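Local coordinates for protein glutathione S-transferase (Sphingobium chungbukense, PDB 6M1T) that binds glutathione and probably transfers it to electrophilic compounds in detoxification, at residues P14-R19 with R188-A193; A80-R85 with S149-A154; L3-G8 with K196-V201. One frame throughout, in Å; residues are numbered along the deposited sequence.

Interaction 1. Residues P14-R19 with R188-A193; sequences PHIALR and RPSVGA. With SO4 (sulfate ion), chain E.
I16 and R19 of helix 12-21 pack against S190, V191 and A193 at the start of helix 189-198, a buried helix-helix contact with no hydrogen bond across it. The short axes approach to 8.5 Å, and the angle between their N-to-C directions is 132°, about midway between perpendicular and antiparallel. At the apolar centre, I16 CG2 meets V191 CG2 at 3.8 Å, the branches crossing obliquely. R19 closes the outer part: its chain, extended from CG to NE, brings CD to 3.5 Å from S190 O. Further out, R19 NH1 lies 3.7 Å from A193 CB, while A193 O sits over the centre of one guanidinium face. Its NH2 donates to H15 NE2 (3.1 Å, 155°), which holds the guanidinium in place from one turn earlier. S190 OG instead hydrogen-bonds to E20, which also forms a salt bridge with R188 NE. R188, at the N-cap position, turns its NH1 to O1 of a sulfate ion, probably from the crystallisation liquor (2.9 Å, 176°). Helix 153-162 flanks the seam, with I156 and V160 on I16 and F159 on V191, whereas P14 and A17 of helix 12-21 pack on helix 66-75.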
ATOM      1  N   PRO A  14      -5.869  -0.703 -13.477  1.00 10.16           N
ATOM      2  CA  PRO A  14      -5.682  -1.990 -14.125  1.00 10.63           C
ATOM      3  C   PRO A  14      -6.427  -2.084 -15.470  1.00 10.39           C
ATOM      4  O   PRO A  14      -5.941  -2.816 -16.358  1.00  9.45           O
ATOM      5  CB  PRO A  14      -6.116  -3.039 -13.079  1.00 11.45           C
ATOM      6  CG  PRO A  14      -6.917  -2.251 -12.103  1.00 11.09           C
ATOM      7  CD  PRO A  14      -6.382  -0.827 -12.110  1.00 10.88           C
ATOM      8  N   HIS A  15      -7.552  -1.384 -15.626  1.00 10.18           N
ATOM      9  CA  HIS A  15      -8.250  -1.298 -16.948  1.00 10.70           C
ATOM     10  C   HIS A  15      -7.257  -0.782 -18.005  1.00 10.71           C
ATOM     11  O   HIS A  15      -7.094  -1.435 -19.073  1.00 11.95           O
ATOM     12  CB  HIS A  15      -9.500  -0.409 -16.837  1.00 10.92           C
ATOM     13  CG  HIS A  15     -10.437  -0.500 -17.997  1.00 11.18           C
ATOM     14  ND1 HIS A  15     -11.661   0.154 -18.011  1.00 13.69           N
ATOM     15  CD2 HIS A  15     -10.373  -1.213 -19.135  1.00 13.60           C
ATOM     16  CE1 HIS A  15     -12.268  -0.085 -19.174  1.00 13.51           C
ATOM     17  NE2 HIS A  15     -11.519  -0.964 -19.859  1.00 13.29           N
ATOM     18  N   ILE A  16      -6.641   0.358 -17.755  1.00 11.31           N
ATOM     19  CA  ILE A  16      -5.625   0.942 -18.688  1.00 12.22           C
ATOM     20  C   ILE A  16      -4.467  -0.061 -18.903  1.00 13.35           C
ATOM     21  O   ILE A  16      -4.051  -0.265 -20.041  1.00 13.08           O
ATOM     22  CB  ILE A  16      -5.147   2.304 -18.178  1.00 13.36           C
ATOM     23  CG1 ILE A  16      -6.270   3.328 -18.286  1.00 12.24           C
ATOM     24  CG2 ILE A  16      -3.879   2.739 -18.915  1.00 13.67           C
ATOM     25  CD1 ILE A  16      -6.090   4.584 -17.479  1.00 13.63           C
ATOM     26  N   ALA A  17      -3.952  -0.672 -17.841  1.00 12.88           N
ATOM     27  CA  ALA A  17      -2.791  -1.594 -17.881  1.00 13.16           C
ATOM     28  C   ALA A  17      -3.071  -2.796 -18.793  1.00 12.39           C
ATOM     29  O   ALA A  17      -2.173  -3.216 -19.540  1.00 13.37           O
ATOM     30  CB  ALA A  17      -2.405  -2.022 -16.463  1.00 13.02           C
ATOM     31  N   LEU A  18      -4.238  -3.418 -18.678  1.00 12.13           N
ATOM     32  CA  LEU A  18      -4.618  -4.549 -19.547  1.00 13.55           C
ATOM     33  C   LEU A  18      -4.662  -4.091 -21.013  1.00 13.87           C
ATOM     34  O   LEU A  18      -4.290  -4.924 -21.880  1.00 16.43           O
ATOM     35  CB  LEU A  18      -5.966  -5.116 -19.089  1.00 12.66           C
ATOM     36  CG  LEU A  18      -5.890  -5.884 -17.774  1.00 13.07           C
ATOM     37  CD1 LEU A  18      -7.267  -6.040 -17.169  1.00 13.48           C
ATOM     38  CD2 LEU A  18      -5.236  -7.231 -17.973  1.00 13.51           C
ATOM     39  N   ARG A  19      -5.161  -2.887 -21.277  1.00 14.97           N
ATOM     40  CA  ARG A  19      -5.144  -2.289 -22.645  1.00 15.92           C
ATOM     41  C   ARG A  19      -3.681  -2.075 -23.096  1.00 16.47           C
ATOM     42  O   ARG A  19      -3.419  -2.289 -24.284  1.00 16.82           O
ATOM     43  CB  ARG A  19      -5.941  -0.993 -22.721  1.00 14.65           C
ATOM     44  CG  ARG A  19      -7.441  -1.253 -22.596  1.00 15.05           C
ATOM     45  CD  ARG A  19      -8.329  -0.050 -22.775  1.00 14.80           C
ATOM     46  NE  ARG A  19      -9.696  -0.471 -22.483  1.00 15.01           N
ATOM     47  CZ  ARG A  19     -10.582  -0.921 -23.361  1.00 14.87           C
ATOM     48  NH1 ARG A  19     -10.292  -0.958 -24.646  1.00 15.09           N
ATOM     49  NH2 ARG A  19     -11.760  -1.326 -22.928  1.00 16.41           N
ATOM     50  N   ARG A 188      -2.136   8.532 -24.916  1.00 21.46           N
ATOM     51  CA  ARG A 188      -1.861   7.110 -25.197  1.00 22.81           C
ATOM     52  C   ARG A 188      -3.176   6.481 -25.628  1.00 22.00           C
ATOM     53  O   ARG A 188      -4.214   6.787 -25.046  1.00 22.07           O
ATOM     54  CB  ARG A 188      -1.235   6.408 -23.997  1.00 20.87           C
ATOM     55  CG  ARG A 188       0.092   7.010 -23.590  1.00 21.96           C
ATOM     56  CD  ARG A 188       0.673   6.278 -22.413  1.00 21.40           C
ATOM     57  NE  ARG A 188       1.059   4.926 -22.780  1.00 22.25           N
ATOM     58  CZ  ARG A 188       2.278   4.569 -23.172  1.00 22.26           C
ATOM     59  NH1 ARG A 188       3.255   5.457 -23.230  1.00 24.84           N
ATOM     60  NH2 ARG A 188       2.527   3.320 -23.481  1.00 24.26           N
ATOM     61  N   PRO A 189      -3.159   5.699 -26.720  1.00 24.62           N
ATOM     62  CA  PRO A 189      -4.351   4.996 -27.216  1.00 24.46           C
ATOM     63  C   PRO A 189      -5.074   4.131 -26.161  1.00 24.73           C
ATOM     64  O   PRO A 189      -6.282   4.184 -26.067  1.00 21.43           O
ATOM     65  CB  PRO A 189      -3.803   4.106 -28.345  1.00 25.76           C
ATOM     66  CG  PRO A 189      -2.525   4.765 -28.798  1.00 26.86           C
ATOM     67  CD  PRO A 189      -1.992   5.534 -27.603  1.00 25.58           C
ATOM     68  N   SER A 190      -4.310   3.350 -25.387  1.00 23.97           N
ATOM     69  CA  SER A 190      -4.823   2.542 -24.244  1.00 27.74           C
ATOM     70  C   SER A 190      -5.655   3.427 -23.324  1.00 24.39           C
ATOM     71  O   SER A 190      -6.684   2.998 -22.856  1.00 22.10           O
ATOM     72  CB  SER A 190      -3.687   1.966 -23.463  1.00 30.31           C
ATOM     73  OG  SER A 190      -3.088   3.014 -22.692  1.00 31.79           O
ATOM     74  N   VAL A 191      -5.200   4.647 -23.058  1.00 25.41           N
ATOM     75  CA  VAL A 191      -5.829   5.514 -22.033  1.00 24.02           C
ATOM     76  C   VAL A 191      -7.158   6.039 -22.572  1.00 24.94           C
ATOM     77  O   VAL A 191      -8.197   5.849 -21.880  1.00 21.81           O
ATOM     78  CB  VAL A 191      -4.829   6.592 -21.562  1.00 23.73           C
ATOM     79  CG1 VAL A 191      -5.445   7.541 -20.571  1.00 23.38           C
ATOM     80  CG2 VAL A 191      -3.614   5.916 -20.964  1.00 24.44           C
ATOM     81  N   GLY A 192      -7.168   6.605 -23.796  1.00 22.38           N
ATOM     82  CA  GLY A 192      -8.416   7.071 -24.435  1.00 21.13           C
ATOM     83  C   GLY A 192      -9.454   5.974 -24.544  1.00 18.57           C
ATOM     84  O   GLY A 192     -10.633   6.233 -24.213  1.00 21.00           O
ATOM     85  N   ALA A 193      -9.039   4.766 -24.943  1.00 19.34           N
ATOM     86  CA  ALA A 193      -9.943   3.591 -25.084  1.00 17.50           C
ATOM     87  C   ALA A 193     -10.562   3.212 -23.727  1.00 17.24           C
ATOM     88  O   ALA A 193     -11.775   2.956 -23.682  1.00 15.70           O
ATOM     89  CB  ALA A 193      -9.175   2.429 -25.675  1.00 16.99           C
TER
HETATM   90  S   SO4 E 303       6.500   3.276 -23.820  1.00 41.08           S
HETATM   91  O1  SO4 E 303       5.864   4.551 -23.992  1.00 38.76           O
HETATM   92  O2  SO4 E 303       6.779   2.734 -25.118  1.00 42.33           O
HETATM   93  O3  SO4 E 303       5.640   2.376 -23.091  1.00 39.33           O
HETATM   94  O4  SO4 E 303       7.712   3.478 -23.082  1.00 44.29           O

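Interaction 2. Residues A80-R85 with S149-A154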
ATOM      1  N   ALA A  80       6.269  -5.136 -22.782  1.00 21.88           N
ATOM      2  CA  ALA A  80       5.583  -3.851 -22.531  1.00 21.92           C
ATOM      3  C   ALA A  80       6.418  -2.986 -21.586  1.00 20.88           C
ATOM      4  O   ALA A  80       6.199  -1.766 -21.616  1.00 20.07           O
ATOM      5  CB  ALA A  80       4.208  -4.096 -21.964  1.00 21.84           C
ATOM      6  N   ALA A  81       7.284  -3.616 -20.765  1.00 21.22           N
ATOM      7  CA  ALA A  81       8.177  -2.971 -19.768  1.00 23.50           C
ATOM      8  C   ALA A  81       7.371  -2.012 -18.881  1.00 20.00           C
ATOM      9  O   ALA A  81       7.774  -0.847 -18.701  1.00 19.77           O
ATOM     10  CB  ALA A  81       9.324  -2.267 -20.467  1.00 24.69           C
ATOM     11  N   LEU A  82       6.224  -2.479 -18.374  1.00 18.16           N
ATOM     12  CA  LEU A  82       5.333  -1.633 -17.540  1.00 17.41           C
ATOM     13  C   LEU A  82       5.753  -1.822 -16.088  1.00 16.74           C
ATOM     14  O   LEU A  82       5.170  -1.162 -15.221  1.00 16.51           O
ATOM     15  CB  LEU A  82       3.868  -2.049 -17.720  1.00 16.77           C
ATOM     16  CG  LEU A  82       3.210  -1.641 -19.026  1.00 17.61           C
ATOM     17  CD1 LEU A  82       1.845  -2.278 -19.130  1.00 19.47           C
ATOM     18  CD2 LEU A  82       3.109  -0.140 -19.182  1.00 16.77           C
ATOM     19  N   ALA A  83       6.650  -2.788 -15.831  1.00 18.22           N
ATOM     20  CA  ALA A  83       7.332  -2.969 -14.520  1.00 17.18           C
ATOM     21  C   ALA A  83       8.759  -3.427 -14.799  1.00 19.46           C
ATOM     22  O   ALA A  83       8.983  -4.174 -15.757  1.00 17.40           O
ATOM     23  CB  ALA A  83       6.623  -3.970 -13.673  1.00 17.56           C
ATOM     24  N   PRO A  84       9.742  -2.970 -14.007  1.00 20.54           N
ATOM     25  CA  PRO A  84      11.113  -3.472 -14.119  1.00 21.09           C
ATOM     26  C   PRO A  84      11.246  -4.967 -13.843  1.00 22.47           C
ATOM     27  O   PRO A  84      10.432  -5.553 -13.171  1.00 20.71           O
ATOM     28  CB  PRO A  84      11.857  -2.650 -13.041  1.00 22.53           C
ATOM     29  CG  PRO A  84      11.090  -1.350 -12.963  1.00 21.46           C
ATOM     30  CD  PRO A  84       9.650  -1.824 -13.083  1.00 21.75           C
ATOM     31  N   ARG A  85      12.355  -5.547 -14.283  1.00 21.81           N
ATOM     32  CA  ARG A  85      12.622  -6.983 -14.114  1.00 24.50           C
ATOM     33  C   ARG A  85      12.827  -7.302 -12.629  1.00 23.00           C
ATOM     34  O   ARG A  85      13.284  -6.424 -11.912  1.00 24.56           O
ATOM     35  CB  ARG A  85      13.841  -7.351 -14.964  1.00 26.18           C
ATOM     36  CG  ARG A  85      13.523  -7.441 -16.451  1.00 29.18           C
ATOM     37  N   SER A 149      12.825   4.600 -15.584  1.00 50.50           N
ATOM     38  CA  SER A 149      13.242   5.151 -16.896  1.00 50.74           C
ATOM     39  C   SER A 149      12.050   5.325 -17.853  1.00 49.91           C
ATOM     40  O   SER A 149      12.132   6.206 -18.728  1.00 50.26           O
ATOM     41  CB  SER A 149      14.311   4.273 -17.488  1.00 54.37           C
ATOM     42  OG  SER A 149      15.193   5.041 -18.283  1.00 57.54           O
ATOM     43  N   GLU A 150      10.975   4.534 -17.724  1.00 40.28           N
ATOM     44  CA  GLU A 150       9.944   4.489 -18.788  1.00 40.04           C
ATOM     45  C   GLU A 150       8.535   4.310 -18.220  1.00 34.75           C
ATOM     46  O   GLU A 150       8.379   4.129 -16.993  1.00 32.62           O
ATOM     47  CB  GLU A 150      10.265   3.369 -19.771  1.00 44.84           C
ATOM     48  CG  GLU A 150      10.579   2.043 -19.114  1.00 45.23           C
ATOM     49  CD  GLU A 150      10.820   0.993 -20.182  1.00 47.03           C
ATOM     50  OE1 GLU A 150      11.595   0.075 -19.932  1.00 54.92           O
ATOM     51  OE2 GLU A 150      10.230   1.120 -21.275  1.00 38.15           O
ATOM     52  N   PHE A 151       7.547   4.393 -19.110  1.00 30.67           N
ATOM     53  CA  PHE A 151       6.111   4.359 -18.768  1.00 24.53           C
ATOM     54  C   PHE A 151       5.811   3.068 -18.013  1.00 22.43           C
ATOM     55  O   PHE A 151       6.202   1.944 -18.459  1.00 22.19           O
ATOM     56  CB  PHE A 151       5.260   4.537 -20.015  1.00 26.20           C
ATOM     57  CG  PHE A 151       3.801   4.660 -19.693  1.00 22.64           C
ATOM     58  CD1 PHE A 151       3.314   5.800 -19.074  1.00 22.70           C
ATOM     59  CD2 PHE A 151       2.912   3.666 -20.050  1.00 21.35           C
ATOM     60  CE1 PHE A 151       1.961   5.934 -18.794  1.00 23.50           C
ATOM     61  CE2 PHE A 151       1.559   3.791 -19.740  1.00 21.32           C
ATOM     62  CZ  PHE A 151       1.088   4.919 -19.115  1.00 22.37           C
ATOM     63  N   SER A 152       5.154   3.207 -16.855  1.00 20.27           N
ATOM     64  CA  SER A 152       4.959   2.080 -15.917  1.00 18.25           C
ATOM     65  C   SER A 152       3.545   2.072 -15.315  1.00 15.74           C
ATOM     66  O   SER A 152       2.842   3.082 -15.354  1.00 13.76           O
ATOM     67  CB  SER A 152       5.979   2.110 -14.828  1.00 19.35           C
ATOM     68  OG  SER A 152       5.579   2.984 -13.800  1.00 17.52           O
ATOM     69  N   VAL A 153       3.196   0.958 -14.687  1.00 17.25           N
ATOM     70  CA  VAL A 153       1.904   0.874 -13.944  1.00 15.04           C
ATOM     71  C   VAL A 153       1.844   1.962 -12.864  1.00 15.48           C
ATOM     72  O   VAL A 153       0.735   2.371 -12.503  1.00 14.05           O
ATOM     73  CB  VAL A 153       1.664  -0.528 -13.379  1.00 14.70           C
ATOM     74  CG1 VAL A 153       1.304  -1.464 -14.516  1.00 15.67           C
ATOM     75  CG2 VAL A 153       2.854  -1.061 -12.570  1.00 15.16           C
ATOM     76  N   ALA A 154       2.976   2.486 -12.392  1.00 14.81           N
ATOM     77  CA  ALA A 154       2.962   3.550 -11.365  1.00 16.06           C
ATOM     78  C   ALA A 154       2.456   4.829 -12.010  1.00 15.56           C
ATOM     79  O   ALA A 154       1.709   5.555 -11.349  1.00 14.63           O
ATOM     80  CB  ALA A 154       4.325   3.728 -10.729  1.00 16.32           C
TER
HETATM   81  O   HOH W   1       6.867   0.879 -20.921  1.00 31.09           O
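L82 and S152 bring the two backbones to within 4.1 Å, CA to CA, where the loop 80-85 passes the N-terminal end of helix 153-162. A81 has left-handed helical backbone torsions, with phi 51°, and turns the chain just before this approach. The backbones are joined by V153 N, which donates to L82 O at 2.9 Å and 164°, lying in the carbonyl plane. V153 is the first residue of its helix, whose amide has no carbonyl a turn earlier in the helix to bond to, and L82 O fills that role from the loop. A water hydrogen-bonds to A80 O and F151 O, 2.8 Å from each, and so bridges the segments, although the acceptors around it outnumber its protons.

Among the side chains, L82 and F151 lie side by side and point the same way, with L82 CD2 3.9 Å from F151 CD2 and oblique to the ring. L82 CB also reaches V153 CG1 at 4.1 Å, so the leucine is touched by both F151 and V153. E150 stretches its extended chain back over the loop and sets OE1 3.3 Å from A81 CB, a van der Waals contact on the solvent side. F151 in turn makes a cation-pi contact with R188, while L82 packs on E20 and T21 of helix 12-21.

S152 caps the helix, its OG accepting from A154 N at 3.0 Å. The Ser-x-x-Asp pattern and the bond from S152 N to D155 OD2 are consistent with the N-capping box known at this helix in glutathione S-transferases, although S152 OG bonds here to A154 N; the linker between the thioredoxin-like and helical domains is bonded to the same helix start.

Interaction 3. Residues L3-G8 with K196-V201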
ATOM      1  N   LEU A   3     -11.731  -8.334 -15.130  1.00 10.77           N
ATOM      2  CA  LEU A   3     -11.500  -7.198 -14.229  1.00 10.34           C
ATOM      3  C   LEU A   3     -12.840  -6.598 -13.776  1.00  9.81           C
ATOM      4  O   LEU A   3     -13.647  -6.249 -14.633  1.00  8.62           O
ATOM      5  CB  LEU A   3     -10.676  -6.142 -14.970  1.00 10.28           C
ATOM      6  CG  LEU A   3     -10.325  -4.955 -14.097  1.00  9.74           C
ATOM      7  CD1 LEU A   3      -9.314  -5.333 -12.998  1.00  9.55           C
ATOM      8  CD2 LEU A   3      -9.805  -3.813 -14.970  1.00  9.28           C
ATOM      9  N   PHE A   4     -13.025  -6.465 -12.457  1.00  9.54           N
ATOM     10  CA  PHE A   4     -14.217  -5.874 -11.825  1.00 10.21           C
ATOM     11  C   PHE A   4     -13.937  -4.414 -11.572  1.00  9.50           C
ATOM     12  O   PHE A   4     -12.921  -4.123 -10.924  1.00  8.03           O
ATOM     13  CB  PHE A   4     -14.610  -6.624 -10.547  1.00 10.48           C
ATOM     14  CG  PHE A   4     -15.051  -8.027 -10.850  1.00 12.42           C
ATOM     15  CD1 PHE A   4     -14.124  -9.035 -11.059  1.00 12.12           C
ATOM     16  CD2 PHE A   4     -16.396  -8.316 -11.009  1.00 13.17           C
ATOM     17  CE1 PHE A   4     -14.541 -10.320 -11.369  1.00 15.06           C
ATOM     18  CE2 PHE A   4     -16.807  -9.602 -11.310  1.00 13.71           C
ATOM     19  CZ  PHE A   4     -15.880 -10.603 -11.495  1.00 14.60           C
ATOM     20  N   ILE A   5     -14.782  -3.570 -12.150  1.00  9.97           N
ATOM     21  CA  ILE A   5     -14.608  -2.106 -12.170  1.00 11.13           C
ATOM     22  C   ILE A   5     -15.840  -1.382 -11.637  1.00 11.38           C
ATOM     23  O   ILE A   5     -16.950  -1.917 -11.659  1.00 11.28           O
ATOM     24  CB  ILE A   5     -14.265  -1.611 -13.590  1.00 11.13           C
ATOM     25  CG1 ILE A   5     -15.408  -1.755 -14.593  1.00 12.22           C
ATOM     26  CG2 ILE A   5     -13.006  -2.295 -14.075  1.00 11.73           C
ATOM     27  CD1 ILE A   5     -15.229  -0.834 -15.809  1.00 13.04           C
ATOM     28  N   SER A   6     -15.601  -0.114 -11.322  1.00 13.41           N
ATOM     29  CA  SER A   6     -16.632   0.944 -11.236  1.00 14.66           C
ATOM     30  C   SER A   6     -16.085   2.156 -12.000  1.00 14.78           C
ATOM     31  O   SER A   6     -14.965   2.586 -11.760  1.00 13.44           O
ATOM     32  CB  SER A   6     -16.933   1.229  -9.782  1.00 16.62           C
ATOM     33  OG  SER A   6     -17.944   2.219  -9.713  1.00 15.01           O
ATOM     34  N   PRO A   7     -16.811   2.715 -12.991  1.00 16.70           N
ATOM     35  CA  PRO A   7     -16.221   3.739 -13.867  1.00 17.05           C
ATOM     36  C   PRO A   7     -15.602   4.888 -13.087  1.00 15.90           C
ATOM     37  O   PRO A   7     -16.255   5.468 -12.214  1.00 17.32           O
ATOM     38  CB  PRO A   7     -17.387   4.235 -14.722  1.00 17.28           C
ATOM     39  CG  PRO A   7     -18.319   3.058 -14.721  1.00 17.43           C
ATOM     40  CD  PRO A   7     -18.213   2.439 -13.333  1.00 17.06           C
ATOM     41  N   GLY A   8     -14.366   5.212 -13.426  1.00 17.29           N
ATOM     42  CA  GLY A   8     -13.674   6.378 -12.860  1.00 17.58           C
ATOM     43  C   GLY A   8     -13.017   6.067 -11.522  1.00 19.54           C
ATOM     44  O   GLY A   8     -12.234   6.944 -11.033  1.00 20.78           O
ATOM     45  N   LYS A 196     -13.047   5.920 -22.717  1.00 22.99           N
ATOM     46  CA  LYS A 196     -14.266   5.795 -23.546  1.00 23.16           C
ATOM     47  C   LYS A 196     -15.077   4.588 -23.073  1.00 22.33           C
ATOM     48  O   LYS A 196     -16.296   4.756 -22.855  1.00 18.42           O
ATOM     49  CB  LYS A 196     -13.918   5.730 -25.049  1.00 27.96           C
ATOM     50  CG  LYS A 196     -15.120   5.833 -25.984  1.00 33.79           C
ATOM     51  CD  LYS A 196     -14.791   6.170 -27.428  1.00 41.65           C
ATOM     52  CE  LYS A 196     -16.014   6.280 -28.327  1.00 44.18           C
ATOM     53  NZ  LYS A 196     -15.678   6.012 -29.755  1.00 49.25           N
ATOM     54  N   ALA A 197     -14.462   3.408 -22.895  1.00 19.99           N
ATOM     55  CA  ALA A 197     -15.180   2.188 -22.447  1.00 17.68           C
ATOM     56  C   ALA A 197     -15.888   2.402 -21.093  1.00 16.29           C
ATOM     57  O   ALA A 197     -16.908   1.721 -20.861  1.00 16.73           O
ATOM     58  CB  ALA A 197     -14.232   1.000 -22.383  1.00 19.30           C
ATOM     59  N   GLU A 198     -15.370   3.261 -20.216  1.00 15.62           N
ATOM     60  CA  GLU A 198     -15.949   3.498 -18.864  1.00 18.28           C
ATOM     61  C   GLU A 198     -16.948   4.671 -18.900  1.00 21.93           C
ATOM     62  O   GLU A 198     -17.711   4.822 -17.903  1.00 18.89           O
ATOM     63  CB  GLU A 198     -14.873   3.774 -17.823  1.00 17.41           C
ATOM     64  CG  GLU A 198     -14.054   2.533 -17.496  1.00 15.66           C
ATOM     65  CD  GLU A 198     -13.282   2.597 -16.183  1.00 15.22           C
ATOM     66  OE1 GLU A 198     -13.484   3.563 -15.424  1.00 15.28           O
ATOM     67  OE2 GLU A 198     -12.481   1.662 -15.919  1.00 13.98           O
ATOM     68  N   GLY A 199     -17.016   5.372 -20.041  1.00 26.08           N
ATOM     69  CA  GLY A 199     -17.978   6.474 -20.274  1.00 26.40           C
ATOM     70  C   GLY A 199     -17.470   7.765 -19.680  1.00 25.35           C
ATOM     71  O   GLY A 199     -18.286   8.571 -19.247  1.00 31.20           O
ATOM     72  N   LEU A 200     -16.162   7.962 -19.616  1.00 25.14           N
ATOM     73  CA  LEU A 200     -15.582   9.105 -18.864  1.00 29.60           C
ATOM     74  C   LEU A 200     -15.258  10.264 -19.826  1.00 34.23           C
ATOM     75  O   LEU A 200     -14.956  11.338 -19.319  1.00 32.59           O
ATOM     76  CB  LEU A 200     -14.335   8.654 -18.107  1.00 27.44           C
ATOM     77  CG  LEU A 200     -14.546   7.499 -17.124  1.00 25.25           C
ATOM     78  CD1 LEU A 200     -13.219   7.103 -16.513  1.00 23.75           C
ATOM     79  CD2 LEU A 200     -15.573   7.841 -16.054  1.00 26.59           C
ATOM     80  N   VAL A 201     -15.249   9.995 -21.137  1.00 36.45           N
ATOM     81  CA  VAL A 201     -15.076  10.988 -22.237  1.00 40.41           C
ATOM     82  C   VAL A 201     -16.103  10.614 -23.305  1.00 43.07           C
ATOM     83  O   VAL A 201     -16.481  11.461 -24.086  1.00 44.32           O
ATOM     84  CB  VAL A 201     -13.649  11.028 -22.825  1.00 42.47           C
ATOM     85  CG1 VAL A 201     -12.646  11.696 -21.898  1.00 43.92           C
ATOM     86  CG2 VAL A 201     -13.165   9.651 -23.254  1.00 44.79           C
ATOM     87  OXT VAL A 201     -16.562   9.478 -23.381  1.00 41.76           O
TER
HETATM   88  O   HOH W   2     -12.810   1.472 -13.414  1.00 14.56           O
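E198 and I5 reach toward each other tip to tip. E198 CG stands anti to its carbonyl carbon (chi1 -71°), and the extended chain beyond carries the carboxylate onward; I5 CG1 lies between its backbone N and carbonyl carbon (chi1 68°), with CD1 anti to CA. Here the end of the first strand of the thioredoxin-like fold, and the loop after it, meet the C-terminal helix, which finishes in a Schellman motif at G199.

The carboxylate carries the contact. E198 OE1 accepts from G8 N at 2.7 Å and 164°, the amide coming nearly along the C-O axis. E198 OE2 is hydrogen-bonded to H15 ND1, so the two oxygens of this buried group are held by two parts of the N-terminal thioredoxin-like domain, the loop after strand 2-5 and helix 12-21. A water donates to S6 O at 2.9 Å; its distance to E198 OE2 is unusually short, so that bond is doubtful. The I5 methyl CD1 lies against the glutamate, 3.7 Å from E198 OE2 and also near the aliphatic CG. An alanine in place of E198 would probably leave G8 N and H15 ND1 without these acceptors and open a gap beside I5 CD1.

G8, whose phi is positive, lies two residues before C10, which binds glutathione; this is consistent with the carboxylate steadying the backbone near that site. L200, just past the Schellman turn, brings CD1 to 3.8 Å from G8 CA and CD2 to 4.3 Å from P7 CB. W164 NE1 bonds to G8 O. P7 itself lies against the last turn of the helix, its CB 3.3 Å from E198 O.

In the fold
All three contacts join the N-terminal thioredoxin-like part, or the linker after it, to the helical C-terminal part. Interactions 1 and 3 share helix 189-198, and their other segments follow each other in the chain as strand 2-5 and helix 12-21; their centres are about 11 Å apart. Interaction 2 lies about 14 Å from interaction 1, centre to centre, and touches it, but about 23 Å from interaction 3, with nearest atoms about 11 Å apart. In sequence the pairings enclose one another, 3-8 with 196-201 outermost and 80-85 with 149-154 innermost. Together they form a continuous domain interface from the linker to the loop near the glutathione site, with interaction 1 in the middle.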